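Side-chain contacts in beta-N-acetylhexosaminidase (Beutenbergia cavernae, PDB 5BU9), which is a family 3 glycoside hydrolase that probably releases terminal non-reducing N-acetyl-D-hexosamine residues from N-acetyl-beta-D-hexosaminides by hydrolysis: residues Thr78-Gly83 with Ala119-Ser124; Glu8-Gln13 with Ile325-Ala330; Lys184-Leu189 with Gln215-Gly220. All coordinates share one frame; numbering follows the deposited sequence.

Contact 1. Residues Thr78-Gly83 with Ala119-Ser124; sequences TDQEGG and AELAAS
Leu121 lies against Gln80 in an otherwise greasy contact that a water spans beside them, accepting from Gln80 NE2 at 3.1 Å and donating to Glu120 OE1 at 2.9 Å, so that a strand side chain is tied to a helix side chain. Alongside the water, Leu121 makes most of the direct contact. Its two methyls rest against the aliphatic part of Gln80, CD1 lying 3.9 Å from Gln80 CB and CD2 the same distance from Gln80 CG. CD2 also comes within 4.0 Å of Gln80 NE2, so the leucine covers the whole length of the glutamine, from its first carbon to its amide. The glutamine follows this course because its chain kinks at chi2 (83°), which turns the amide aside toward the water. The same amide nitrogen also donates to the carbonyl of Leu88, so two acceptors, the water and the Leu88 carbonyl, limit its rotation. Thr78 adds a looser touch, CG2 to Leu121 CD2 at 4.2 Å, while its hydroxyl is engaged by the Leu42 carbonyl. The helix runs to Ala123, and the Leu121 carbonyl accepts from Ser124 N. Here helix 107-123 packs through Leu121 on the outward side of strand 75-82, a barrel strand flanked by strands 39-43 and 128-129, with helix 50-61 touching the helix end at Ala123 and Ser124.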
loop_
_atom_site.group_PDB
_atom_site.type_symbol
_atom_site.label_atom_id
_atom_site.label_comp_id
_atom_site.label_asym_id
_atom_site.label_seq_id
_atom_site.Cartn_x
_atom_site.Cartn_y
_atom_site.Cartn_z
ATOM N N THR A 78 5.606 3.848 -5.145
ATOM C CA THR A 78 5.914 2.727 -6.033
ATOM C C THR A 78 6.235 1.511 -5.158
ATOM O O THR A 78 6.240 1.605 -3.929
ATOM C CB THR A 78 7.078 3.036 -7.031
ATOM O OG1 THR A 78 7.204 1.957 -7.953
ATOM C CG2 THR A 78 8.392 3.184 -6.312
ATOM N N ASP A 79 6.456 0.372 -5.797
ATOM C CA ASP A 79 6.884 -0.857 -5.120
ATOM C C ASP A 79 8.391 -1.013 -5.144
ATOM O O ASP A 79 8.916 -1.640 -6.090
ATOM C CB ASP A 79 6.289 -2.108 -5.795
ATOM C CG ASP A 79 4.887 -2.458 -5.297
ATOM O OD1 ASP A 79 4.362 -1.802 -4.360
ATOM O OD2 ASP A 79 4.312 -3.416 -5.859
ATOM N N GLN A 80 9.092 -0.492 -4.126
ATOM C CA GLN A 80 10.558 -0.596 -4.124
ATOM C C GLN A 80 10.993 -1.420 -2.905
ATOM O O GLN A 80 11.561 -0.892 -1.972
ATOM C CB GLN A 80 11.216 0.796 -4.136
ATOM C CG GLN A 80 12.713 0.812 -4.570
ATOM C CD GLN A 80 12.923 0.813 -6.095
ATOM O OE1 GLN A 80 12.093 0.311 -6.835
ATOM N NE2 GLN A 80 14.029 1.404 -6.560
ATOM N N GLU A 81 10.702 -2.716 -2.915
ATOM C CA GLU A 81 11.089 -3.607 -1.807
ATOM C C GLU A 81 12.531 -4.032 -1.937
ATOM O O GLU A 81 13.240 -4.152 -0.938
ATOM C CB GLU A 81 10.215 -4.878 -1.756
ATOM C CG GLU A 81 8.710 -4.646 -1.545
ATOM C CD GLU A 81 7.891 -5.910 -1.783
ATOM O OE1 GLU A 81 8.405 -7.037 -1.608
ATOM O OE2 GLU A 81 6.729 -5.783 -2.189
ATOM N N GLY A 82 12.949 -4.272 -3.184
ATOM C CA GLY A 82 14.199 -4.959 -3.468
ATOM C C GLY A 82 14.005 -6.354 -4.062
ATOM O O GLY A 82 12.919 -6.949 -3.946
ATOM N N GLY A 83 15.049 -6.858 -4.727
ATOM C CA GLY A 83 15.044 -8.214 -5.243
ATOM C C GLY A 83 14.026 -8.427 -6.359
ATOM O O GLY A 83 14.083 -7.780 -7.404
ATOM N N ALA A 119 16.957 7.865 -0.877
ATOM C CA ALA A 119 17.428 9.111 -1.495
ATOM C C ALA A 119 17.217 9.073 -3.023
ATOM O O ALA A 119 16.880 10.080 -3.654
ATOM C CB ALA A 119 18.910 9.356 -1.158
ATOM N N GLU A 120 17.414 7.889 -3.598
ATOM C CA GLU A 120 17.207 7.662 -5.016
ATOM C C GLU A 120 15.717 7.782 -5.316
ATOM O O GLU A 120 15.333 8.427 -6.279
ATOM C CB GLU A 120 17.749 6.289 -5.420
ATOM C CG GLU A 120 19.227 6.064 -5.073
ATOM C CD GLU A 120 19.643 4.592 -5.164
ATOM O OE1 GLU A 120 18.753 3.725 -5.302
ATOM O OE2 GLU A 120 20.858 4.295 -5.084
ATOM N N LEU A 121 14.879 7.181 -4.477
ATOM C CA LEU A 121 13.432 7.315 -4.656
ATOM C C LEU A 121 13.034 8.779 -4.589
ATOM O O LEU A 121 12.379 9.273 -5.492
ATOM C CB LEU A 121 12.668 6.517 -3.615
ATOM C CG LEU A 121 12.748 5.015 -3.813
ATOM C CD1 LEU A 121 11.979 4.337 -2.691
ATOM C CD2 LEU A 121 12.171 4.666 -5.138
ATOM N N ALA A 122 13.454 9.481 -3.537
ATOM C CA ALA A 122 13.079 10.882 -3.344
ATOM C C ALA A 122 13.545 11.734 -4.512
ATOM O O ALA A 122 12.846 12.640 -4.931
ATOM C CB ALA A 122 13.675 11.430 -2.045
ATOM N N ALA A 123 14.736 11.457 -5.030
ATOM C CA ALA A 123 15.233 12.232 -6.158
ATOM C C ALA A 123 14.394 11.995 -7.428
ATOM O O ALA A 123 14.340 12.856 -8.297
ATOM C CB ALA A 123 16.688 11.910 -6.422
ATOM N N SER A 124 13.742 10.840 -7.531
ATOM C CA SER A 124 12.904 10.561 -8.696
ATOM C C SER A 124 11.456 10.981 -8.433
ATOM O O SER A 124 10.561 10.635 -9.204
ATOM C CB SER A 124 12.968 9.078 -9.077
ATOM O OG SER A 124 12.244 8.279 -8.152
HETATM O O HOH W 1 16.008 2.894 -4.730
#

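Contact 2. Residues Glu8-Gln13 with Ile325-Ala330; sequences EQRVGQ and IVDDAA
Arg10 and Asp327 form a salt bridge that joins the first helix of the chain to the last. The charged part is one-sided: a single carboxylate oxygen, Asp327 OD1, takes both bonds. Arg10 NE donates to Asp327 OD1 at 2.8 Å with an N-H...O angle of 144°, and Arg10 NH2 adds a weak bond to that oxygen at 3.2 Å. The two flat groups are turned 63° against each other, and NE approaches OD1 from above the carboxylate plane, so this is not the coplanar, two-oxygen pairing of a bidentate bridge. A bend at chi3 swings the guanidinium over toward the aspartate. Its NH1 makes a further weak hydrogen bond to the carbonyl of Leu5. With an alanine here, the Asp327 carboxylate would probably be left without the positive charge that pairs with OD1, and the bridge between the two helices would be lost.

Apolar contacts lie alongside the bridge. Ala330 CB sits 3.9 Å from Arg10 CB and equally far from Arg10 O, its small methyl allowing the two backbones to come as near as 5.6 Å between the CA atoms of Arg10 and Ala330. Val11 CG2 meets Val326 CG1 at 4.0 Å, methyl against methyl.

The axes of segments 8-12 and 325-330 cross at 62°, 9.2 Å apart. Helix 305-318 packs on Val11 and Glu8 as well, so helix 7-12 is held by both of the last two long helices, just ahead of barrel strand 15-20.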
loop_
_atom_site.group_PDB
_atom_site.type_symbol
_atom_site.label_atom_id
_atom_site.label_comp_id
_atom_site.label_asym_id
_atom_site.label_seq_id
_atom_site.Cartn_x
_atom_site.Cartn_y
_atom_site.Cartn_z
ATOM N N GLU A 8 -16.396 15.594 -3.798
ATOM C CA GLU A 8 -15.733 14.876 -4.894
ATOM C C GLU A 8 -14.228 14.803 -4.637
ATOM O O GLU A 8 -13.607 13.755 -4.784
ATOM C CB GLU A 8 -16.000 15.555 -6.252
ATOM C CG GLU A 8 -17.400 15.340 -6.828
ATOM C CD GLU A 8 -18.475 16.186 -6.140
ATOM O OE1 GLU A 8 -19.667 15.920 -6.413
ATOM O OE2 GLU A 8 -18.149 17.102 -5.333
ATOM N N GLN A 9 -13.654 15.931 -4.228
ATOM C CA GLN A 9 -12.232 16.001 -3.970
ATOM C C GLN A 9 -11.837 15.167 -2.743
ATOM O O GLN A 9 -10.761 14.571 -2.742
ATOM C CB GLN A 9 -11.810 17.455 -3.803
ATOM C CG GLN A 9 -11.835 18.238 -5.111
ATOM C CD GLN A 9 -11.743 19.715 -4.861
ATOM O OE1 GLN A 9 -12.075 20.169 -3.778
ATOM N NE2 GLN A 9 -11.282 20.478 -5.850
ATOM N N ARG A 10 -12.690 15.095 -1.720
ATOM C CA ARG A 10 -12.362 14.278 -0.544
ATOM C C ARG A 10 -12.368 12.792 -0.899
ATOM O O ARG A 10 -11.428 12.063 -0.568
ATOM C CB ARG A 10 -13.324 14.562 0.618
ATOM C CG ARG A 10 -13.218 15.983 1.154
ATOM C CD ARG A 10 -13.871 16.170 2.530
ATOM N NE ARG A 10 -15.294 15.819 2.580
ATOM C CZ ARG A 10 -16.311 16.625 2.247
ATOM N NH1 ARG A 10 -16.101 17.851 1.806
ATOM N NH2 ARG A 10 -17.565 16.203 2.354
ATOM N N VAL A 11 -13.406 12.350 -1.607
ATOM C CA VAL A 11 -13.433 10.999 -2.132
ATOM C C VAL A 11 -12.163 10.742 -2.961
ATOM O O VAL A 11 -11.492 9.722 -2.791
ATOM C CB VAL A 11 -14.682 10.761 -2.963
ATOM C CG1 VAL A 11 -14.563 9.432 -3.668
ATOM C CG2 VAL A 11 -15.887 10.757 -2.072
ATOM N N GLY A 12 -11.815 11.691 -3.822
ATOM C CA GLY A 12 -10.643 11.568 -4.666
ATOM C C GLY A 12 -9.400 11.289 -3.855
ATOM O O GLY A 12 -8.540 10.523 -4.277
ATOM N N GLN A 13 -9.311 11.851 -2.657
ATOM C CA GLN A 13 -8.145 11.567 -1.813
ATOM C C GLN A 13 -8.029 10.114 -1.325
ATOM O O GLN A 13 -6.957 9.720 -0.855
ATOM C CB GLN A 13 -8.154 12.486 -0.591
ATOM C CG GLN A 13 -8.001 13.901 -0.950
ATOM C CD GLN A 13 -6.629 14.203 -1.494
ATOM O OE1 GLN A 13 -5.617 13.851 -0.884
ATOM N NE2 GLN A 13 -6.585 14.843 -2.659
ATOM N N ILE A 325 -18.091 8.101 7.204
ATOM C CA ILE A 325 -16.926 7.231 7.079
ATOM C C ILE A 325 -15.912 7.792 6.068
ATOM O O ILE A 325 -14.705 7.862 6.342
ATOM C CB ILE A 325 -17.362 5.795 6.726
ATOM C CG1 ILE A 325 -18.039 5.156 7.966
ATOM C CG2 ILE A 325 -16.150 4.952 6.219
ATOM C CD1 ILE A 325 -18.738 3.808 7.674
ATOM N N VAL A 326 -16.410 8.194 4.911
ATOM C CA VAL A 326 -15.608 8.878 3.902
ATOM C C VAL A 326 -14.903 10.101 4.470
ATOM O O VAL A 326 -13.716 10.278 4.254
ATOM C CB VAL A 326 -16.482 9.268 2.709
ATOM C CG1 VAL A 326 -15.807 10.322 1.855
ATOM C CG2 VAL A 326 -16.781 8.014 1.871
ATOM N N ASP A 327 -15.613 10.934 5.227
ATOM C CA ASP A 327 -14.996 12.153 5.770
ATOM C C ASP A 327 -13.856 11.866 6.753
ATOM O O ASP A 327 -12.862 12.598 6.775
ATOM C CB ASP A 327 -16.043 13.051 6.445
ATOM C CG ASP A 327 -16.839 13.874 5.430
ATOM O OD1 ASP A 327 -16.425 13.887 4.259
ATOM O OD2 ASP A 327 -17.876 14.495 5.776
ATOM N N ASP A 328 -13.989 10.813 7.556
ATOM C CA ASP A 328 -12.925 10.431 8.494
ATOM C C ASP A 328 -11.680 9.952 7.751
ATOM O O ASP A 328 -10.529 10.195 8.154
ATOM C CB ASP A 328 -13.394 9.306 9.428
ATOM C CG ASP A 328 -14.404 9.772 10.478
ATOM O OD1 ASP A 328 -14.656 10.989 10.594
ATOM O OD2 ASP A 328 -14.949 8.903 11.196
ATOM N N ALA A 329 -11.931 9.202 6.686
ATOM C CA ALA A 329 -10.868 8.643 5.885
ATOM C C ALA A 329 -10.057 9.783 5.238
ATOM O O ALA A 329 -8.832 9.793 5.305
ATOM C CB ALA A 329 -11.449 7.702 4.820
ATOM N N ALA A 330 -10.754 10.761 4.656
ATOM C CA ALA A 330 -10.086 11.860 3.968
ATOM C C ALA A 330 -9.257 12.664 4.948
ATOM O O ALA A 330 -8.173 13.140 4.611
ATOM C CB ALA A 330 -11.089 12.742 3.267
#

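Contact 3. Residues Lys184-Leu189 with Gln215-Gly220; sequences KHFPGL and QAFAAG
Phe217 drives its ring from the helix into the bend of segment 184-189, and Phe186 meets it edge to face. The pair is offset: the ring centroids are 5.3 Å apart with planes at 69°, and the edge of Phe186 points at the face of Phe217, CD1 reaching to 3.5 Å from Phe217 CG. With CG anti to the backbone N (chi1 -171°), the Phe186 ring lies beside the root of Phe217, while Phe186 CA stands over the face of the same ring, 4.1 Å from its centroid, in a CH-pi contact. The far end of Phe217 runs against main chain, with CZ 3.4 Å from His185 N at the ring's edge and CE2 3.6 Å from Pro187 C. Cis peptide bonds before His185 and before Pro187 shape the backbone that takes in the ring. The His185 imidazole is sandwiched between Lys184 CG and Leu189 CD2, and its ND1 is hydrogen-bonded to Asp135. The chain leaves barrel strand 180-186 through Lys-His-Phe-Pro-Gly, consistent with the motif of family 3 N-acetylhexosaminidases; helix 212-222 packs outside it, beside strand 227-230, and helix 248-258 covers Phe186.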
loop_
_atom_site.group_PDB
_atom_site.type_symbol
_atom_site.label_atom_id
_atom_site.label_comp_id
_atom_site.label_asym_id
_atom_site.label_seq_id
_atom_site.Cartn_x
_atom_site.Cartn_y
_atom_site.Cartn_z
ATOM N N LYS A 184 3.334 -4.003 5.079
ATOM C CA LYS A 184 2.366 -4.851 4.358
ATOM C C LYS A 184 2.699 -6.344 4.597
ATOM O O LYS A 184 3.846 -6.649 4.936
ATOM C CB LYS A 184 2.391 -4.488 2.880
ATOM C CG LYS A 184 3.708 -4.792 2.151
ATOM C CD LYS A 184 3.615 -4.213 0.746
ATOM C CE LYS A 184 4.703 -4.734 -0.158
ATOM N NZ LYS A 184 4.693 -4.080 -1.529
ATOM N N HIS A 185 1.744 -7.270 4.485
ATOM C CA HIS A 185 0.325 -7.040 4.210
ATOM C C HIS A 185 -0.511 -7.563 5.372
ATOM O O HIS A 185 -0.623 -8.769 5.558
ATOM C CB HIS A 185 -0.127 -7.773 2.922
ATOM C CG HIS A 185 0.830 -7.674 1.778
ATOM N ND1 HIS A 185 2.069 -8.279 1.786
ATOM C CD2 HIS A 185 0.711 -7.075 0.565
ATOM C CE1 HIS A 185 2.678 -8.043 0.635
ATOM N NE2 HIS A 185 1.872 -7.321 -0.130
ATOM N N PHE A 186 -1.118 -6.663 6.128
ATOM C CA PHE A 186 -1.806 -7.015 7.360
ATOM C C PHE A 186 -3.062 -7.845 7.067
ATOM O O PHE A 186 -3.831 -7.510 6.167
ATOM C CB PHE A 186 -2.168 -5.733 8.123
ATOM C CG PHE A 186 -2.685 -5.976 9.478
ATOM C CD1 PHE A 186 -1.821 -6.017 10.554
ATOM C CD2 PHE A 186 -4.034 -6.161 9.694
ATOM C CE1 PHE A 186 -2.278 -6.233 11.837
ATOM C CE2 PHE A 186 -4.517 -6.390 11.005
ATOM C CZ PHE A 186 -3.634 -6.429 12.062
ATOM N N PRO A 187 -3.295 -8.915 7.834
ATOM C CA PRO A 187 -2.570 -9.355 9.048
ATOM C C PRO A 187 -1.408 -10.329 8.818
ATOM O O PRO A 187 -0.854 -10.868 9.792
ATOM C CB PRO A 187 -3.675 -10.045 9.873
ATOM C CG PRO A 187 -4.588 -10.652 8.803
ATOM C CD PRO A 187 -4.553 -9.662 7.621
ATOM N N GLY A 188 -1.015 -10.526 7.569
ATOM C CA GLY A 188 0.115 -11.384 7.247
ATOM C C GLY A 188 -0.157 -12.306 6.066
ATOM O O GLY A 188 -1.090 -13.097 6.077
ATOM N N LEU A 189 0.664 -12.201 5.028
ATOM C CA LEU A 189 0.460 -12.963 3.797
ATOM C C LEU A 189 1.496 -14.069 3.653
ATOM O O LEU A 189 1.552 -14.741 2.624
ATOM C CB LEU A 189 0.530 -12.018 2.600
ATOM C CG LEU A 189 -0.310 -12.219 1.351
ATOM C CD1 LEU A 189 -1.719 -12.685 1.683
ATOM C CD2 LEU A 189 -0.356 -10.899 0.588
ATOM N N GLN A 215 2.246 -9.849 15.549
ATOM C CA GLN A 215 3.242 -9.269 16.450
ATOM C C GLN A 215 4.258 -8.402 15.672
ATOM O O GLN A 215 4.684 -7.357 16.130
ATOM C CB GLN A 215 3.966 -10.365 17.215
ATOM C CG GLN A 215 3.130 -11.087 18.266
ATOM C CD GLN A 215 3.737 -12.448 18.603
ATOM O OE1 GLN A 215 4.965 -12.607 18.615
ATOM N NE2 GLN A 215 2.881 -13.442 18.845
ATOM N N ALA A 216 4.639 -8.828 14.479
ATOM C CA ALA A 216 5.545 -8.017 13.664
ATOM C C ALA A 216 4.902 -6.684 13.318
ATOM O O ALA A 216 5.567 -5.672 13.380
ATOM C CB ALA A 216 5.945 -8.756 12.381
ATOM N N PHE A 217 3.615 -6.700 12.927
ATOM C CA PHE A 217 2.951 -5.466 12.491
ATOM C C PHE A 217 2.843 -4.533 13.669
ATOM O O PHE A 217 3.065 -3.339 13.507
ATOM C CB PHE A 217 1.574 -5.733 11.857
ATOM C CG PHE A 217 1.669 -6.308 10.474
ATOM C CD1 PHE A 217 2.157 -5.542 9.430
ATOM C CD2 PHE A 217 1.352 -7.622 10.230
ATOM C CE1 PHE A 217 2.285 -6.049 8.141
ATOM C CE2 PHE A 217 1.471 -8.158 8.933
ATOM C CZ PHE A 217 1.946 -7.362 7.892
ATOM N N ALA A 218 2.526 -5.079 14.850
ATOM C CA ALA A 218 2.448 -4.272 16.072
ATOM C C ALA A 218 3.765 -3.537 16.277
ATOM O O ALA A 218 3.755 -2.327 16.504
ATOM C CB ALA A 218 2.096 -5.131 17.295
ATOM N N ALA A 219 4.893 -4.244 16.143
ATOM C CA ALA A 219 6.202 -3.608 16.306
ATOM C C ALA A 219 6.457 -2.527 15.235
ATOM O O ALA A 219 7.154 -1.552 15.495
ATOM C CB ALA A 219 7.305 -4.643 16.278
ATOM N N GLY A 220 5.885 -2.695 14.046
ATOM C CA GLY A 220 5.973 -1.682 13.007
ATOM C C GLY A 220 5.179 -0.435 13.376
ATOM O O GLY A 220 5.629 0.698 13.188
#

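Contacts 1 and 3 set a helix against a barrel strand or its end in the TIM-barrel-type domain of this family 3 glycosidase; contact 2 packs two helices together. Contact 2 joins regions near the two ends of the chain and encloses the other two in sequence; its nearest atoms are about 15 Å from contact 1 and about 16 Å from contact 3. Contacts 1 and 3, with centres 21 Å apart, share one sheet and meet directly, Glu81 OE2 to Lys184 NZ at 2.7 Å in a salt bridge; Arg154 is a second partner of that carboxylate, and Lys184 NZ also bonds the Leu130 carbonyl. Bound glycerol, probably from crystallisation, shares hydrogen bonds with Asp79, Lys184 and His185, and may mark the substrate pocket at the barrel's mouth.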